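Local atomic coordinates of cyclin homolog (Herpesvirus saimiri, PDB entry 2F2C), a protein that probably binds and activates a host cyclin-dependent kinase as a viral D-type cyclin, and may promote T-cell transformation and proliferation during latent infection. Residues W41-E46 against K86-K91; V47-R52 against I186-A191; A99-I104 against K137-A142. All coordinates share one frame; numbering follows the deposited sequence.

Interaction 1: residues W41-E46 against K86-K91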
ATOM      1  N   TRP A  41       1.493  22.463  15.920  1.00 81.43           N
ATOM      2  CA  TRP A  41       0.434  23.393  15.477  1.00 80.18           C
ATOM      3  C   TRP A  41       0.840  24.869  15.522  1.00 79.61           C
ATOM      4  O   TRP A  41      -0.023  25.747  15.581  1.00 79.54           O
ATOM      5  CB  TRP A  41      -0.862  23.169  16.281  1.00 79.75           C
ATOM      6  CG  TRP A  41      -1.692  21.989  15.832  1.00 79.20           C
ATOM      7  CD1 TRP A  41      -1.253  20.879  15.161  1.00 78.29           C
ATOM      8  CD2 TRP A  41      -3.099  21.793  16.051  1.00 78.43           C
ATOM      9  NE1 TRP A  41      -2.301  20.021  14.925  1.00 78.28           N
ATOM     10  CE2 TRP A  41      -3.446  20.549  15.468  1.00 78.64           C
ATOM     11  CE3 TRP A  41      -4.107  22.546  16.669  1.00 77.81           C
ATOM     12  CZ2 TRP A  41      -4.754  20.043  15.488  1.00 78.29           C
ATOM     13  CZ3 TRP A  41      -5.405  22.043  16.686  1.00 78.49           C
ATOM     14  CH2 TRP A  41      -5.715  20.804  16.097  1.00 78.19           C
ATOM     15  N   GLU A  42       2.149  25.128  15.461  1.00 78.90           N
ATOM     16  CA  GLU A  42       2.726  26.465  15.677  1.00 77.87           C
ATOM     17  C   GLU A  42       2.213  27.563  14.746  1.00 77.45           C
ATOM     18  O   GLU A  42       2.132  28.718  15.140  1.00 77.50           O
ATOM     19  CB  GLU A  42       4.238  26.393  15.631  1.00 77.67           C
ATOM     20  N   ILE A  43       1.854  27.190  13.524  1.00 77.09           N
ATOM     21  CA  ILE A  43       1.366  28.112  12.493  1.00 76.81           C
ATOM     22  C   ILE A  43      -0.057  28.605  12.759  1.00 76.22           C
ATOM     23  O   ILE A  43      -0.617  29.353  11.959  1.00 75.97           O
ATOM     24  CB  ILE A  43       1.456  27.403  11.103  1.00 77.16           C
ATOM     25  CG1 ILE A  43       2.910  27.374  10.627  1.00 77.61           C
ATOM     26  CG2 ILE A  43       0.563  28.076  10.045  1.00 77.43           C
ATOM     27  CD1 ILE A  43       3.311  26.087   9.939  1.00 77.72           C
ATOM     28  N   GLN A  44      -0.638  28.190  13.880  1.00 75.73           N
ATOM     29  CA  GLN A  44      -2.053  28.440  14.143  1.00 75.39           C
ATOM     30  C   GLN A  44      -2.313  29.660  15.009  1.00 75.33           C
ATOM     31  O   GLN A  44      -1.595  29.906  15.975  1.00 75.39           O
ATOM     32  CB  GLN A  44      -2.719  27.204  14.752  1.00 75.38           C
ATOM     33  CG  GLN A  44      -2.885  26.036  13.781  1.00 74.48           C
ATOM     34  CD  GLN A  44      -3.718  26.388  12.554  1.00 73.80           C
ATOM     35  OE1 GLN A  44      -3.443  25.901  11.458  1.00 73.54           O
ATOM     36  NE2 GLN A  44      -4.733  27.230  12.736  1.00 73.64           N
ATOM     37  N   THR A  45      -3.352  30.412  14.663  1.00 75.27           N
ATOM     38  CA  THR A  45      -3.681  31.656  15.361  1.00 75.41           C
ATOM     39  C   THR A  45      -4.766  31.425  16.409  1.00 75.43           C
ATOM     40  O   THR A  45      -4.705  31.965  17.516  1.00 75.45           O
ATOM     41  CB  THR A  45      -4.143  32.739  14.354  1.00 75.39           C
ATOM     42  OG1 THR A  45      -3.248  32.774  13.237  1.00 75.11           O
ATOM     43  CG2 THR A  45      -4.031  34.147  14.958  1.00 75.38           C
ATOM     44  N   GLU A  46      -5.756  30.620  16.043  1.00 75.45           N
ATOM     45  CA  GLU A  46      -6.909  30.360  16.887  1.00 75.50           C
ATOM     46  C   GLU A  46      -6.710  29.046  17.656  1.00 75.45           C
ATOM     47  O   GLU A  46      -6.078  29.033  18.713  1.00 75.70           O
ATOM     48  CB  GLU A  46      -8.161  30.325  16.011  1.00 75.41           C
ATOM     49  CG  GLU A  46      -9.482  30.252  16.753  1.00 76.05           C
ATOM     50  CD  GLU A  46     -10.658  30.479  15.825  1.00 76.89           C
ATOM     51  OE1 GLU A  46     -10.451  31.093  14.755  1.00 77.17           O
ATOM     52  OE2 GLU A  46     -11.787  30.052  16.158  1.00 77.05           O
ATOM     53  N   LYS A  86      -0.124  23.819   6.856  1.00 77.61           N
ATOM     54  CA  LYS A  86      -0.262  24.485   5.569  1.00 77.90           C
ATOM     55  C   LYS A  86      -1.433  25.463   5.485  1.00 77.58           C
ATOM     56  O   LYS A  86      -1.239  26.616   5.099  1.00 77.69           O
ATOM     57  CB  LYS A  86      -0.270  23.457   4.427  1.00 78.08           C
ATOM     58  CG  LYS A  86       1.112  22.824   4.197  1.00 78.75           C
ATOM     59  CD  LYS A  86       1.154  21.952   2.947  1.00 78.91           C
ATOM     60  CE  LYS A  86       2.570  21.435   2.668  1.00 79.81           C
ATOM     61  NZ  LYS A  86       3.576  22.522   2.419  1.00 79.46           N
ATOM     62  N   LYS A  87      -2.637  25.021   5.831  1.00 77.36           N
ATOM     63  CA  LYS A  87      -3.785  25.934   5.833  1.00 77.07           C
ATOM     64  C   LYS A  87      -4.153  26.294   7.274  1.00 76.89           C
ATOM     65  O   LYS A  87      -3.582  25.745   8.215  1.00 77.04           O
ATOM     66  CB  LYS A  87      -4.980  25.349   5.063  1.00 76.91           C
ATOM     67  CG  LYS A  87      -4.730  25.062   3.569  1.00 76.48           C
ATOM     68  CD  LYS A  87      -4.720  26.308   2.684  1.00 75.30           C
ATOM     69  CE  LYS A  87      -4.598  25.913   1.215  1.00 75.58           C
ATOM     70  NZ  LYS A  87      -4.541  27.073   0.280  1.00 75.14           N
ATOM     71  N   GLN A  88      -5.088  27.220   7.448  1.00 76.61           N
ATOM     72  CA  GLN A  88      -5.458  27.665   8.790  1.00 76.37           C
ATOM     73  C   GLN A  88      -6.747  26.994   9.276  1.00 76.16           C
ATOM     74  O   GLN A  88      -7.646  26.710   8.483  1.00 76.45           O
ATOM     75  CB  GLN A  88      -5.605  29.189   8.809  1.00 76.48           C
ATOM     76  CG  GLN A  88      -5.489  29.843  10.191  1.00 76.54           C
ATOM     77  CD  GLN A  88      -4.053  30.086  10.642  1.00 76.36           C
ATOM     78  OE1 GLN A  88      -3.129  30.167   9.824  1.00 75.27           O
ATOM     79  NE2 GLN A  88      -3.871  30.221  11.951  1.00 76.61           N
ATOM     80  N   GLY A  89      -6.828  26.738  10.578  1.00 75.64           N
ATOM     81  CA  GLY A  89      -8.044  26.208  11.178  1.00 75.12           C
ATOM     82  C   GLY A  89      -8.688  27.187  12.142  1.00 74.95           C
ATOM     83  O   GLY A  89      -7.999  27.943  12.834  1.00 75.03           O
ATOM     84  N   THR A  90     -10.016  27.183  12.180  1.00 74.58           N
ATOM     85  CA  THR A  90     -10.755  27.948  13.177  1.00 74.35           C
ATOM     86  C   THR A  90     -11.501  26.985  14.095  1.00 74.16           C
ATOM     87  O   THR A  90     -11.971  25.940  13.648  1.00 74.06           O
ATOM     88  CB  THR A  90     -11.739  28.979  12.519  1.00 74.43           C
ATOM     89  OG1 THR A  90     -13.013  28.377  12.261  1.00 74.31           O
ATOM     90  CG2 THR A  90     -11.259  29.429  11.131  1.00 74.61           C
ATOM     91  N   LYS A  91     -11.609  27.341  15.375  1.00 74.01           N
ATOM     92  CA  LYS A  91     -12.329  26.528  16.373  1.00 73.60           C
ATOM     93  C   LYS A  91     -13.704  26.078  15.889  1.00 72.95           C
ATOM     94  O   LYS A  91     -14.112  24.951  16.148  1.00 72.74           O
ATOM     95  CB  LYS A  91     -12.457  27.276  17.714  1.00 73.54           C
ATOM     96  CG  LYS A  91     -11.172  27.288  18.551  1.00 74.03           C
ATOM     97  CD  LYS A  91     -11.361  28.009  19.883  1.00 74.02           C
ATOM     98  CE  LYS A  91     -10.037  28.174  20.629  1.00 75.08           C
ATOM     99  NZ  LYS A  91     -10.119  29.270  21.657  1.00 76.04           N
TER
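With CG anti to its backbone N (chi1 -172°) and the chain extended beyond CG, E46 sends its carboxylate across to the backbone of T90 and K91. OE2 of E46 accepts from K91 N at 2.8 Å, a weak bond bent to 137° at the hydrogen. The second oxygen, OE1 of E46, rests against CB of T90 at 3.3 Å, and the aliphatic part of K91 crosses the stem of the glutamate, the two CG atoms of E46 and K91 being 3.9 Å apart. Q44 and Q88 both bend at chi2 and reach toward each other tip to tip, their amide planes inclined by 47°. The Q44 amide comes beside the backbone of G89, while Q88 crosses the side chain of T45 at about a right angle. A type I turn leads from W41 to Q44, and the indole NE1 of W41 is hydrogen-bonded to D81. The contact joins the loop between helices 21-31 and 49-65 to that between helices 72-83 and 94-109 of the N-terminal cyclin domain. OE2 of E46 and NZ of K91 are 5.8 Å apart; the link is thus a weak carboxylate-to-backbone bond, not a salt bridge, though the opposite charges may add a modest attraction.

Interaction 2: residues V47-R52 against I186-A191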
ATOM      1  N   VAL A  47      -7.229  27.950  17.108  1.00 75.10           N
ATOM      2  CA  VAL A  47      -7.137  26.620  17.707  1.00 74.61           C
ATOM      3  C   VAL A  47      -5.811  26.379  18.439  1.00 74.53           C
ATOM      4  O   VAL A  47      -4.741  26.761  17.949  1.00 74.48           O
ATOM      5  CB  VAL A  47      -7.375  25.516  16.628  1.00 74.69           C
ATOM      6  CG1 VAL A  47      -8.620  25.833  15.806  1.00 74.25           C
ATOM      7  CG2 VAL A  47      -6.171  25.359  15.701  1.00 74.20           C
ATOM      8  N   THR A  48      -5.881  25.762  19.617  1.00 74.36           N
ATOM      9  CA  THR A  48      -4.661  25.410  20.349  1.00 74.44           C
ATOM     10  C   THR A  48      -4.504  23.902  20.515  1.00 74.53           C
ATOM     11  O   THR A  48      -5.248  23.105  19.933  1.00 74.58           O
ATOM     12  CB  THR A  48      -4.575  26.106  21.737  1.00 74.60           C
ATOM     13  OG1 THR A  48      -5.427  25.432  22.669  1.00 74.90           O
ATOM     14  CG2 THR A  48      -5.109  27.547  21.698  1.00 73.99           C
ATOM     15  N   VAL A  49      -3.517  23.518  21.313  1.00 74.51           N
ATOM     16  CA  VAL A  49      -3.193  22.122  21.512  1.00 74.30           C
ATOM     17  C   VAL A  49      -4.281  21.477  22.331  1.00 73.86           C
ATOM     18  O   VAL A  49      -4.634  20.329  22.093  1.00 74.23           O
ATOM     19  CB  VAL A  49      -1.830  21.952  22.192  1.00 74.52           C
ATOM     20  CG1 VAL A  49      -1.432  20.494  22.226  1.00 74.79           C
ATOM     21  CG2 VAL A  49      -0.778  22.721  21.430  1.00 75.41           C
ATOM     22  N   ASP A  50      -4.833  22.222  23.279  1.00 73.51           N
ATOM     23  CA  ASP A  50      -5.972  21.736  24.052  1.00 73.31           C
ATOM     24  C   ASP A  50      -7.110  21.326  23.120  1.00 72.54           C
ATOM     25  O   ASP A  50      -7.702  20.275  23.324  1.00 72.92           O
ATOM     26  CB  ASP A  50      -6.456  22.766  25.076  1.00 73.50           C
ATOM     27  CG  ASP A  50      -5.343  23.262  25.996  1.00 75.16           C
ATOM     28  OD1 ASP A  50      -5.652  24.043  26.937  1.00 78.64           O
ATOM     29  OD2 ASP A  50      -4.136  22.948  25.861  1.00 76.12           O
ATOM     30  N   ASN A  51      -7.397  22.131  22.092  1.00 71.50           N
ATOM     31  CA  ASN A  51      -8.408  21.756  21.093  1.00 70.45           C
ATOM     32  C   ASN A  51      -8.064  20.444  20.426  1.00 69.69           C
ATOM     33  O   ASN A  51      -8.919  19.582  20.279  1.00 69.51           O
ATOM     34  CB  ASN A  51      -8.580  22.813  20.008  1.00 70.38           C
ATOM     35  CG  ASN A  51      -8.832  24.183  20.564  1.00 70.76           C
ATOM     36  OD1 ASN A  51      -7.916  24.841  21.056  1.00 71.43           O
ATOM     37  ND2 ASN A  51     -10.071  24.639  20.467  1.00 70.91           N
ATOM     38  N   ARG A  52      -6.808  20.298  20.021  1.00 69.05           N
ATOM     39  CA  ARG A  52      -6.356  19.061  19.403  1.00 68.57           C
ATOM     40  C   ARG A  52      -6.782  17.819  20.212  1.00 68.60           C
ATOM     41  O   ARG A  52      -7.367  16.884  19.647  1.00 68.46           O
ATOM     42  CB  ARG A  52      -4.843  19.089  19.194  1.00 68.55           C
ATOM     43  CG  ARG A  52      -4.304  17.969  18.309  1.00 68.45           C
ATOM     44  CD  ARG A  52      -2.809  18.034  18.126  1.00 67.88           C
ATOM     45  NE  ARG A  52      -2.262  16.868  17.440  1.00 65.79           N
ATOM     46  CZ  ARG A  52      -1.616  15.871  18.036  1.00 65.22           C
ATOM     47  NH1 ARG A  52      -1.451  15.869  19.353  1.00 64.36           N
ATOM     48  NH2 ARG A  52      -1.141  14.864  17.308  1.00 64.92           N
ATOM     49  N   ILE A 186      -3.332  10.450  21.099  1.00 71.23           N
ATOM     50  CA  ILE A 186      -4.257  11.537  21.421  1.00 72.08           C
ATOM     51  C   ILE A 186      -3.502  12.698  22.085  1.00 72.64           C
ATOM     52  O   ILE A 186      -3.796  13.876  21.843  1.00 72.22           O
ATOM     53  CB  ILE A 186      -5.424  11.014  22.339  1.00 72.03           C
ATOM     54  CG1 ILE A 186      -6.309  10.042  21.561  1.00 72.60           C
ATOM     55  CG2 ILE A 186      -6.279  12.152  22.901  1.00 70.79           C
ATOM     56  CD1 ILE A 186      -7.573   9.585  22.316  1.00 72.36           C
ATOM     57  N   GLN A 187      -2.533  12.347  22.923  1.00 73.75           N
ATOM     58  CA  GLN A 187      -1.810  13.311  23.746  1.00 75.36           C
ATOM     59  C   GLN A 187      -0.778  14.154  22.958  1.00 76.22           C
ATOM     60  O   GLN A 187      -0.032  13.621  22.107  1.00 76.57           O
ATOM     61  CB  GLN A 187      -1.151  12.581  24.915  1.00 75.24           C
ATOM     62  CG  GLN A 187      -1.922  12.604  26.226  1.00 77.82           C
ATOM     63  CD  GLN A 187      -3.423  12.711  26.054  1.00 79.61           C
ATOM     64  OE1 GLN A 187      -4.123  11.699  26.028  1.00 81.82           O
ATOM     65  NE2 GLN A 187      -3.918  13.933  25.931  1.00 79.53           N
ATOM     66  N   PRO A 188      -0.762  15.460  23.231  1.00 76.83           N
ATOM     67  CA  PRO A 188       0.082  16.439  22.522  1.00 77.43           C
ATOM     68  C   PRO A 188       1.573  16.095  22.417  1.00 78.27           C
ATOM     69  O   PRO A 188       2.155  16.178  21.331  1.00 78.84           O
ATOM     70  CB  PRO A 188      -0.083  17.708  23.359  1.00 77.67           C
ATOM     71  CG  PRO A 188      -0.740  17.249  24.672  1.00 77.50           C
ATOM     72  CD  PRO A 188      -1.601  16.103  24.259  1.00 77.27           C
ATOM     73  N   ASN A 189       2.182  15.698  23.528  1.00 78.85           N
ATOM     74  CA  ASN A 189       3.610  15.415  23.569  1.00 79.33           C
ATOM     75  C   ASN A 189       4.032  14.151  22.795  1.00 79.54           C
ATOM     76  O   ASN A 189       5.217  13.827  22.718  1.00 80.31           O
ATOM     77  CB  ASN A 189       4.061  15.324  25.025  1.00 79.47           C
ATOM     78  CG  ASN A 189       3.549  14.070  25.714  1.00 80.37           C
ATOM     79  OD1 ASN A 189       2.416  13.630  25.481  1.00 82.33           O
ATOM     80  ND2 ASN A 189       4.386  13.480  26.555  1.00 80.44           N
ATOM     81  N   ILE A 190       3.083  13.441  22.207  1.00 79.51           N
ATOM     82  CA  ILE A 190       3.422  12.215  21.498  1.00 79.54           C
ATOM     83  C   ILE A 190       3.649  12.547  20.033  1.00 79.92           C
ATOM     84  O   ILE A 190       4.362  11.839  19.321  1.00 79.86           O
ATOM     85  CB  ILE A 190       2.299  11.131  21.704  1.00 79.40           C
ATOM     86  CG1 ILE A 190       2.179  10.744  23.188  1.00 79.92           C
ATOM     87  CG2 ILE A 190       2.555   9.873  20.905  1.00 78.10           C
ATOM     88  CD1 ILE A 190       3.519  10.396  23.903  1.00 79.87           C
ATOM     89  N   ALA A 191       3.052  13.650  19.587  1.00 80.58           N
ATOM     90  CA  ALA A 191       3.049  14.001  18.158  1.00 80.97           C
ATOM     91  C   ALA A 191       4.461  14.196  17.612  1.00 81.18           C
ATOM     92  O   ALA A 191       4.725  13.912  16.438  1.00 81.70           O
ATOM     93  CB  ALA A 191       2.215  15.254  17.922  1.00 80.97           C
TER
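V49 and P188 meet through their aliphatic carbons, CG1 of V49 lying 3.3 Å from CB of the proline. Next to them R52 brings its guanidinium up to the bend formed by residues 186-191. NH2 of R52 approaches the methyl CB of A191 at 3.4 Å, and NH1 of R52 lies 3.6 Å from CA of P188. The carbonyl oxygen of Q187 sits at the edge of the guanidinium, close to its plane, but at 3.8 Å from NH1 of R52 it is a long approach. No hydrogen bond crosses this contact, which rests mainly on van der Waals packing.

The arginine gets there by being straight: CG is anti to the backbone N (chi1 -169°), and the chain stays extended as far as NE. NH2 of R52 also forms a salt bridge with D81 of helix 72-83, which would help hold the guanidinium in place, and W41 and L40 pack on the same side chain. On the other side of the contact, I186, Q187 and P188 all touch T53, one residue further along helix 49-65, and Q187 leans on A245 of helix 232-247.

Further out, the start of helix 49-65 is closed by T48 at the N-cap. OD1 of N51 accepts from T48 N at 2.7 Å, with the donor 51° out of the carbonyl plane, and also from OG1 of T48, which lies in that plane. T48 OG1 in turn accepts a weak bond from D50 N. T48 and N51 thus form a capping box at the head of the first helix of the N-terminal cyclin box. R52 falls where cellular cyclins carry the arginine of the MRAIL sequence, here NRTIL, and the contact joins that helix to the C-terminal cyclin repeat.

Interaction 3: residues A99-I104 against K137-A142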
ATOM      1  N   ALA A  99     -12.977  15.541  10.715  1.00 69.82           N
ATOM      2  CA  ALA A  99     -13.921  14.630  10.092  1.00 69.29           C
ATOM      3  C   ALA A  99     -13.390  14.210   8.736  1.00 68.76           C
ATOM      4  O   ALA A  99     -13.434  13.040   8.409  1.00 69.21           O
ATOM      5  CB  ALA A  99     -15.296  15.270   9.955  1.00 69.37           C
ATOM      6  N   ALA A 100     -12.869  15.154   7.959  1.00 68.13           N
ATOM      7  CA  ALA A 100     -12.402  14.836   6.611  1.00 67.47           C
ATOM      8  C   ALA A 100     -11.051  14.124   6.580  1.00 67.24           C
ATOM      9  O   ALA A 100     -10.694  13.512   5.567  1.00 67.31           O
ATOM     10  CB  ALA A 100     -12.382  16.064   5.753  1.00 67.54           C
ATOM     11  N   CYS A 101     -10.305  14.196   7.680  1.00 66.80           N
ATOM     12  CA  CYS A 101      -9.081  13.415   7.812  1.00 66.88           C
ATOM     13  C   CYS A 101      -9.398  11.936   7.987  1.00 66.58           C
ATOM     14  O   CYS A 101      -8.876  11.101   7.247  1.00 67.33           O
ATOM     15  CB  CYS A 101      -8.222  13.937   8.948  1.00 66.79           C
ATOM     16  SG  CYS A 101      -7.794  15.675   8.688  1.00 70.24           S
ATOM     17  N   VAL A 102     -10.275  11.608   8.927  1.00 65.94           N
ATOM     18  CA  VAL A 102     -10.760  10.235   9.086  1.00 65.10           C
ATOM     19  C   VAL A 102     -11.355   9.712   7.780  1.00 64.92           C
ATOM     20  O   VAL A 102     -11.189   8.541   7.450  1.00 64.89           O
ATOM     21  CB  VAL A 102     -11.803  10.128  10.224  1.00 64.80           C
ATOM     22  CG1 VAL A 102     -12.508   8.788  10.206  1.00 63.89           C
ATOM     23  CG2 VAL A 102     -11.130  10.333  11.556  1.00 65.10           C
ATOM     24  N   LEU A 103     -12.048  10.574   7.035  1.00 64.78           N
ATOM     25  CA  LEU A 103     -12.606  10.149   5.760  1.00 64.79           C
ATOM     26  C   LEU A 103     -11.465   9.722   4.833  1.00 65.28           C
ATOM     27  O   LEU A 103     -11.467   8.587   4.342  1.00 65.62           O
ATOM     28  CB  LEU A 103     -13.507  11.215   5.115  1.00 64.69           C
ATOM     29  CG  LEU A 103     -14.196  10.813   3.793  1.00 64.20           C
ATOM     30  CD1 LEU A 103     -15.205   9.704   3.987  1.00 63.89           C
ATOM     31  CD2 LEU A 103     -14.886  11.985   3.142  1.00 64.01           C
ATOM     32  N   ILE A 104     -10.476  10.598   4.632  1.00 64.96           N
ATOM     33  CA  ILE A 104      -9.359  10.268   3.748  1.00 65.04           C
ATOM     34  C   ILE A 104      -8.629   9.013   4.239  1.00 65.05           C
ATOM     35  O   ILE A 104      -8.377   8.087   3.443  1.00 64.94           O
ATOM     36  CB  ILE A 104      -8.402  11.490   3.539  1.00 65.30           C
ATOM     37  CG1 ILE A 104      -9.092  12.570   2.698  1.00 65.34           C
ATOM     38  CG2 ILE A 104      -7.142  11.087   2.803  1.00 64.42           C
ATOM     39  CD1 ILE A 104      -8.555  13.954   2.903  1.00 64.73           C
ATOM     40  N   LYS A 137     -11.560  17.811  -0.501  1.00 71.87           N
ATOM     41  CA  LYS A 137     -10.933  18.332  -1.710  1.00 71.86           C
ATOM     42  C   LYS A 137      -9.879  19.392  -1.390  1.00 71.63           C
ATOM     43  O   LYS A 137      -8.851  19.458  -2.055  1.00 71.45           O
ATOM     44  CB  LYS A 137     -12.012  18.909  -2.612  1.00 71.74           C
ATOM     45  CG  LYS A 137     -11.560  19.247  -4.008  1.00 72.92           C
ATOM     46  CD  LYS A 137     -12.681  18.990  -5.032  1.00 74.81           C
ATOM     47  CE  LYS A 137     -13.965  19.775  -4.737  1.00 74.97           C
ATOM     48  NZ  LYS A 137     -15.156  19.118  -5.358  1.00 75.74           N
ATOM     49  N   ASP A 138     -10.134  20.206  -0.363  1.00 71.43           N
ATOM     50  CA  ASP A 138      -9.186  21.237   0.053  1.00 71.16           C
ATOM     51  C   ASP A 138      -7.970  20.665   0.784  1.00 70.96           C
ATOM     52  O   ASP A 138      -6.836  21.090   0.523  1.00 70.49           O
ATOM     53  CB  ASP A 138      -9.878  22.332   0.867  1.00 71.27           C
ATOM     54  CG  ASP A 138     -10.550  23.392  -0.020  1.00 72.41           C
ATOM     55  OD1 ASP A 138     -11.561  23.993   0.417  1.00 73.82           O
ATOM     56  OD2 ASP A 138     -10.144  23.696  -1.166  1.00 71.95           O
ATOM     57  N   ILE A 139      -8.201  19.702   1.684  1.00 70.76           N
ATOM     58  CA  ILE A 139      -7.096  18.962   2.325  1.00 70.52           C
ATOM     59  C   ILE A 139      -6.176  18.284   1.298  1.00 70.66           C
ATOM     60  O   ILE A 139      -4.961  18.509   1.283  1.00 70.68           O
ATOM     61  CB  ILE A 139      -7.611  17.908   3.317  1.00 70.38           C
ATOM     62  CG1 ILE A 139      -8.199  18.574   4.559  1.00 69.73           C
ATOM     63  CG2 ILE A 139      -6.479  16.948   3.708  1.00 69.71           C
ATOM     64  CD1 ILE A 139      -9.005  17.634   5.403  1.00 68.88           C
ATOM     65  N   LEU A 140      -6.761  17.459   0.440  1.00 70.54           N
ATOM     66  CA  LEU A 140      -5.984  16.735  -0.539  1.00 70.61           C
ATOM     67  C   LEU A 140      -5.081  17.651  -1.365  1.00 70.78           C
ATOM     68  O   LEU A 140      -3.885  17.399  -1.498  1.00 70.80           O
ATOM     69  CB  LEU A 140      -6.905  15.928  -1.447  1.00 70.74           C
ATOM     70  CG  LEU A 140      -7.439  14.618  -0.863  1.00 70.69           C
ATOM     71  CD1 LEU A 140      -8.591  14.109  -1.722  1.00 70.75           C
ATOM     72  CD2 LEU A 140      -6.345  13.560  -0.737  1.00 69.71           C
ATOM     73  N   GLU A 141      -5.640  18.727  -1.903  1.00 71.01           N
ATOM     74  CA  GLU A 141      -4.864  19.546  -2.812  1.00 71.15           C
ATOM     75  C   GLU A 141      -3.816  20.426  -2.142  1.00 70.85           C
ATOM     76  O   GLU A 141      -2.819  20.777  -2.753  1.00 71.27           O
ATOM     77  CB  GLU A 141      -5.749  20.267  -3.847  1.00 71.16           C
ATOM     78  CG  GLU A 141      -6.348  21.627  -3.509  1.00 71.80           C
ATOM     79  CD  GLU A 141      -6.998  22.275  -4.746  1.00 72.38           C
ATOM     80  OE1 GLU A 141      -8.134  21.882  -5.116  1.00 73.97           O
ATOM     81  OE2 GLU A 141      -6.374  23.173  -5.369  1.00 73.11           O
ATOM     82  N   ALA A 142      -4.011  20.720  -0.864  1.00 70.85           N
ATOM     83  CA  ALA A 142      -3.010  21.421  -0.062  1.00 70.80           C
ATOM     84  C   ALA A 142      -1.773  20.565   0.225  1.00 70.96           C
ATOM     85  O   ALA A 142      -0.653  21.065   0.181  1.00 71.10           O
ATOM     86  CB  ALA A 142      -3.622  21.920   1.236  1.00 70.68           C
TER
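I139 and I104 interlock where two helices of the N-terminal cyclin box cross, helix 94-109 and helix 129-142. The local axes of 99-104 and 137-142 make a crossing angle of -69° and come within 10.3 Å of each other, so the meeting is steep and confined to a few side chains.

The main bump on 137-142 is I139. Its CG1 is anti to the carbonyl carbon (chi1 -71°), and an extended chi2 of 166° carries CD1 outward into the shallow place above the small residues A100 and C101. There CD1 of I139 meets the CB methyl of A100 at 3.7 Å. Because A100 projects only a methyl, the isoleucine tip can settle close to the backbone of the facing helix.

The fit is reciprocal. One turn on from A100, I104 points at 137-142 and puts its own terminal methyl into the notch between I139 and L140. CD1 of I104 lies 3.7 Å from CG2 of I139, the two side chains slanting across each other. CD1 of I104 also lies 4.0 Å from CG of L140, the two side chains running antiparallel as they pass.

Neighbours extend this apolar layer. I79 of helix 72-83 packs on both C101 and I104, Y83 touches I139, and W145 lies against L140. The second protein chain of the assembly, probably the kinase partner, also comes here: L103 packs on its backbone, L140 on one of its apolar side chains, and E141 is hydrogen-bonded to a polar one. The helix pair thus contributes both to the interior of the box and to its binding surface. The same CD1 of I139 that meets A100 also lies 4.0 Å from SG of C101.

Overall arrangement
Along the chain the segments run 41-46, 47-52, 86-91, 99-104, 137-142 and 186-191, so interactions 1 and 2 alternate, whereas interaction 3 falls entirely between the two halves of interaction 2. The centres of interactions 1 and 2 are about 13 Å apart and the two touch, W41 and K91 packing on the start of helix 49-65. Interaction 1 lies about 16 Å from interaction 3, centre to centre, and meets it where K86 and K87 reach A142. Interactions 2 and 3 are about 19 Å apart centre to centre, their nearest atoms about 10 Å apart. Interactions 1 and 3 belong wholly to the N-terminal cyclin domain; interaction 2 ties that domain to the C-terminal one.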